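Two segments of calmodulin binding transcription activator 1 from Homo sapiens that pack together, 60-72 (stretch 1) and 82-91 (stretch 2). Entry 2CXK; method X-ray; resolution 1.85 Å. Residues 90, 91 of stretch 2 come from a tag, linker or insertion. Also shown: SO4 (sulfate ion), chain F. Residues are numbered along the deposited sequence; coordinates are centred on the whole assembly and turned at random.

Stretch 1 60-72: YCPAHDTGLVTLQ
Stretch 2, residues 82-91: NSVVFEYKSG

Stretch 1 enters as an extended loop and becomes a strand over residues 67-72; stretch 2 contributes a strand that includes residues 84-88. The two run antiparallel with a twist, their N-to-C directions 138° apart and their axes 4.7 Å apart at closest approach. Register pairs Gly 67 with Tyr 88, Leu 68 with Glu 87, Val 69 with Phe 86, Thr 70 with Val 85 and Leu 71 with Val 84. Most residues have ordinary extended angles, such as -139/166 at Val 69 and -132/135 at Phe 86. Within the paired strands Gly 67, at 138/173, is the exception: a CB there would jam against the carbonyl O of the preceding residue, so glycine suits the start of the strand. Beyond the strand, tag residue Ser 90 turns to -57/-47.

Three pairs carry the backbone ladder, each with two hydrogen bonds. Gly 67 N donates to Tyr 88 O (2.9 Å) and Tyr 88 N to Gly 67 O (3.0 Å). Val 69 N donates to Phe 86 O (2.8 Å), and Phe 86 N returns to Val 69 O (2.9 Å). Leu 71 N reaches Val 84 O (2.9 Å) at a bent 133°, while Val 84 N reaches Leu 71 O (3.1 Å) at 163°. Between these rungs, the Leu 68-Glu 87 pair draws its CA atoms to 4.5 Å. CA-H...O contacts add to the edges, as from Thr 66 CA to Tyr 88 O (3.2 Å) and from Ser 83 CA to Leu 71 O (3.4 Å).

Val 69, Leu 71, Val 84, Phe 86 and Tyr 88 send their side chains to one face, where apolar groups interlock. Val 69 (chi1 m) places CG2 3.9 Å from Phe 86 CB and 3.8 Å from Tyr 88 CE1, at the edges of both rings. Leu 71 (t, p) sets CB 3.8 Å from Val 84 CG2 and CD2 4.1 Å from Phe 86 CD2. Phe 86 takes chi1 t and chi2 -100°. Buried Cys 61 (p) points toward stretch 2, with SG 4.2 Å from Phe 86 CZ and 4.4 Å from Tyr 88 CE2, a compact filler near both rings.

Tyr 88 (chi1 m, chi2 88°) is covered most, 164 of the 879 Å² buried in total. Its ring reaches back along the loop of stretch 1, and its OH donates to Pro 62 O (2.8 Å), giving the buried hydroxyl a partner. His 64 CB lies 3.5 Å from the Tyr 88 ring centroid, over one face. The His 64 ring (t, chi2 -73°) then leads away, nearly parallel to the tyrosine but slid aside with little overlap; its ND1 donates to Asp 65 O (2.8 Å).

Leu 68 and Glu 87 occupy the other face, where exposed Leu 68 (m, t) lays CD2 3.6 Å from Glu 87 CB and 4.0 Å from Val 85 CG2. At the ends, Gln 72 CG approaches Ser 83 OG (3.2 Å), and Thr 66 CG2 meets CA of tag residue Ser 90 (3.4 Å). Outside the interface, Tyr 60 OH donates to sulfate O3 (2.6 Å).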

# COMPACT_ATOMS: atom_id res chain seq x y z
N TYR A 60 -9.36 5.47 -2.94
CA TYR A 60 -10.29 4.39 -2.62
C TYR A 60 -10.83 3.97 -3.99
O TYR A 60 -11.47 4.77 -4.69
CB TYR A 60 -11.39 4.92 -1.70
CG TYR A 60 -10.80 5.55 -0.45
CD1 TYR A 60 -10.17 4.77 0.52
CD2 TYR A 60 -10.83 6.94 -0.27
CE1 TYR A 60 -9.59 5.36 1.65
CE2 TYR A 60 -10.25 7.53 0.85
CZ TYR A 60 -9.64 6.73 1.81
OH TYR A 60 -9.12 7.32 2.93
N CYS A 61 -10.56 2.73 -4.38
CA CYS A 61 -10.97 2.29 -5.71
C CYS A 61 -12.47 2.32 -5.92
O CYS A 61 -13.25 2.21 -4.97
CB CYS A 61 -10.41 0.90 -6.01
SG CYS A 61 -11.17 -0.47 -5.14
N PRO A 62 -12.90 2.52 -7.17
CA PRO A 62 -14.32 2.57 -7.54
C PRO A 62 -14.87 1.16 -7.75
O PRO A 62 -14.12 0.19 -7.76
CB PRO A 62 -14.31 3.39 -8.83
CG PRO A 62 -13.04 2.92 -9.48
CD PRO A 62 -12.05 2.91 -8.32
N ALA A 63 -16.19 1.06 -7.90
CA ALA A 63 -16.81 -0.24 -8.14
C ALA A 63 -16.53 -0.57 -9.61
O ALA A 63 -16.37 0.34 -10.43
CB ALA A 63 -18.32 -0.15 -7.90
N HIS A 64 -16.47 -1.85 -9.94
CA HIS A 64 -16.21 -2.26 -11.32
C HIS A 64 -16.50 -3.75 -11.49
O HIS A 64 -16.44 -4.50 -10.52
CB HIS A 64 -14.74 -1.97 -11.67
CG HIS A 64 -14.44 -2.06 -13.14
ND1 HIS A 64 -14.37 -3.25 -13.82
CD2 HIS A 64 -14.21 -1.09 -14.06
CE1 HIS A 64 -14.11 -3.02 -15.09
NE2 HIS A 64 -14.01 -1.71 -15.27
N ASP A 65 -16.84 -4.17 -12.71
CA ASP A 65 -17.11 -5.58 -12.96
C ASP A 65 -15.85 -6.37 -12.72
O ASP A 65 -14.75 -5.82 -12.77
CB ASP A 65 -17.51 -5.85 -14.41
CG ASP A 65 -18.72 -5.08 -14.84
OD1 ASP A 65 -19.58 -4.82 -13.99
OD2 ASP A 65 -18.80 -4.76 -16.05
N THR A 66 -16.00 -7.66 -12.47
CA THR A 66 -14.86 -8.52 -12.25
C THR A 66 -14.04 -8.50 -13.53
O THR A 66 -14.59 -8.36 -14.63
CB THR A 66 -15.29 -9.96 -11.95
OG1 THR A 66 -16.14 -10.42 -13.01
CG2 THR A 66 -16.04 -10.02 -10.64
N GLY A 67 -12.72 -8.61 -13.39
CA GLY A 67 -11.85 -8.60 -14.55
C GLY A 67 -10.62 -7.76 -14.27
O GLY A 67 -10.52 -7.10 -13.24
N LEU A 68 -9.68 -7.77 -15.20
CA LEU A 68 -8.45 -7.00 -15.05
C LEU A 68 -8.66 -5.63 -15.67
O LEU A 68 -9.31 -5.50 -16.71
CB LEU A 68 -7.29 -7.72 -15.74
CG LEU A 68 -7.07 -9.17 -15.31
CD1 LEU A 68 -5.99 -9.79 -16.16
CD2 LEU A 68 -6.70 -9.22 -13.85
N VAL A 69 -8.11 -4.60 -15.03
CA VAL A 69 -8.25 -3.25 -15.55
C VAL A 69 -6.94 -2.49 -15.41
O VAL A 69 -6.04 -2.92 -14.70
CB VAL A 69 -9.34 -2.45 -14.80
CG1 VAL A 69 -10.68 -3.16 -14.91
CG2 VAL A 69 -8.95 -2.28 -13.33
N THR A 70 -6.85 -1.37 -16.10
CA THR A 70 -5.66 -0.52 -16.04
C THR A 70 -5.79 0.39 -14.82
O THR A 70 -6.89 0.82 -14.47
CB THR A 70 -5.56 0.39 -17.26
OG1 THR A 70 -6.82 1.06 -17.45
CG2 THR A 70 -5.22 -0.41 -18.51
N LEU A 71 -4.66 0.66 -14.17
CA LEU A 71 -4.61 1.57 -13.03
C LEU A 71 -3.54 2.59 -13.40
O LEU A 71 -2.39 2.22 -13.65
CB LEU A 71 -4.23 0.83 -11.74
CG LEU A 71 -3.96 1.72 -10.52
CD1 LEU A 71 -5.12 2.69 -10.30
CD2 LEU A 71 -3.75 0.84 -9.28
N GLN A 72 -3.93 3.86 -13.47
CA GLN A 72 -2.99 4.93 -13.82
C GLN A 72 -3.09 6.10 -12.85
O GLN A 72 -4.13 6.32 -12.24
CB GLN A 72 -3.30 5.45 -15.23
CG GLN A 72 -3.34 4.39 -16.32
CD GLN A 72 -3.93 4.93 -17.61
OE1 GLN A 72 -3.21 5.36 -18.51
NE2 GLN A 72 -5.25 4.93 -17.69
N ASN A 82 2.79 5.02 -15.89
CA ASN A 82 2.55 3.88 -16.76
C ASN A 82 1.25 3.26 -16.22
O ASN A 82 0.73 3.71 -15.20
CB ASN A 82 3.70 2.87 -16.63
CG ASN A 82 3.91 2.41 -15.18
OD1 ASN A 82 4.05 3.23 -14.27
ND2 ASN A 82 3.94 1.10 -14.97
N SER A 83 0.73 2.25 -16.91
CA SER A 83 -0.49 1.57 -16.45
C SER A 83 -0.04 0.27 -15.80
O SER A 83 0.87 -0.39 -16.30
CB SER A 83 -1.40 1.21 -17.62
OG SER A 83 -1.82 2.37 -18.33
N VAL A 84 -0.66 -0.09 -14.67
CA VAL A 84 -0.35 -1.36 -14.01
C VAL A 84 -1.66 -2.11 -13.87
O VAL A 84 -2.73 -1.50 -13.84
CB VAL A 84 0.29 -1.16 -12.61
CG1 VAL A 84 1.64 -0.48 -12.75
CG2 VAL A 84 -0.63 -0.34 -11.71
N VAL A 85 -1.58 -3.42 -13.79
CA VAL A 85 -2.79 -4.22 -13.67
C VAL A 85 -3.45 -4.16 -12.29
O VAL A 85 -2.77 -4.21 -11.27
CB VAL A 85 -2.49 -5.69 -14.02
CG1 VAL A 85 -1.51 -6.27 -13.00
CG2 VAL A 85 -3.78 -6.51 -14.04
N PHE A 86 -4.77 -4.03 -12.28
CA PHE A 86 -5.52 -4.04 -11.02
C PHE A 86 -6.64 -5.02 -11.28
O PHE A 86 -7.28 -4.97 -12.33
CB PHE A 86 -6.08 -2.66 -10.67
CG PHE A 86 -6.68 -2.58 -9.29
CD1 PHE A 86 -8.06 -2.65 -9.11
CD2 PHE A 86 -5.87 -2.45 -8.17
CE1 PHE A 86 -8.63 -2.60 -7.83
CE2 PHE A 86 -6.42 -2.40 -6.88
CZ PHE A 86 -7.80 -2.47 -6.71
N GLU A 87 -6.90 -5.90 -10.33
CA GLU A 87 -7.92 -6.90 -10.54
C GLU A 87 -9.15 -6.84 -9.65
O GLU A 87 -9.04 -6.71 -8.43
CB GLU A 87 -7.31 -8.30 -10.43
CG GLU A 87 -8.34 -9.43 -10.38
CD GLU A 87 -7.72 -10.81 -10.51
OE1 GLU A 87 -6.57 -10.99 -10.06
OE2 GLU A 87 -8.40 -11.72 -11.06
N TYR A 88 -10.31 -6.93 -10.27
CA TYR A 88 -11.56 -6.97 -9.53
C TYR A 88 -11.93 -8.45 -9.54
O TYR A 88 -12.17 -9.04 -10.60
CB TYR A 88 -12.64 -6.12 -10.20
CG TYR A 88 -12.46 -4.64 -9.95
CD1 TYR A 88 -11.67 -3.85 -10.79
CD2 TYR A 88 -13.03 -4.03 -8.83
CE1 TYR A 88 -11.46 -2.50 -10.52
CE2 TYR A 88 -12.82 -2.68 -8.55
CZ TYR A 88 -12.03 -1.92 -9.40
OH TYR A 88 -11.83 -0.58 -9.14
N LYS A 89 -11.91 -9.06 -8.36
CA LYS A 89 -12.23 -10.47 -8.21
C LYS A 89 -13.68 -10.65 -7.80
O LYS A 89 -14.24 -9.82 -7.08
CB LYS A 89 -11.34 -11.11 -7.15
CG LYS A 89 -9.86 -11.04 -7.43
CD LYS A 89 -9.07 -11.75 -6.35
CE LYS A 89 -7.58 -11.79 -6.68
NZ LYS A 89 -6.81 -12.54 -5.65
N SER A 90 -14.29 -11.74 -8.26
CA SER A 90 -15.68 -12.03 -7.93
C SER A 90 -15.91 -12.10 -6.42
O SER A 90 -16.86 -11.51 -5.91
CB SER A 90 -16.10 -13.35 -8.59
OG SER A 90 -15.12 -14.36 -8.37
N GLY A 91 -15.03 -12.82 -5.72
CA GLY A 91 -15.14 -12.94 -4.28
C GLY A 91 -16.51 -13.32 -3.72
O GLY A 91 -17.44 -13.57 -4.51
S SO4 F . -8.45 4.61 5.66
O1 SO4 F . -6.98 4.23 5.64
O2 SO4 F . -8.86 4.80 7.11
O3 SO4 F . -8.52 5.90 5.06
O4 SO4 F . -9.15 3.46 5.20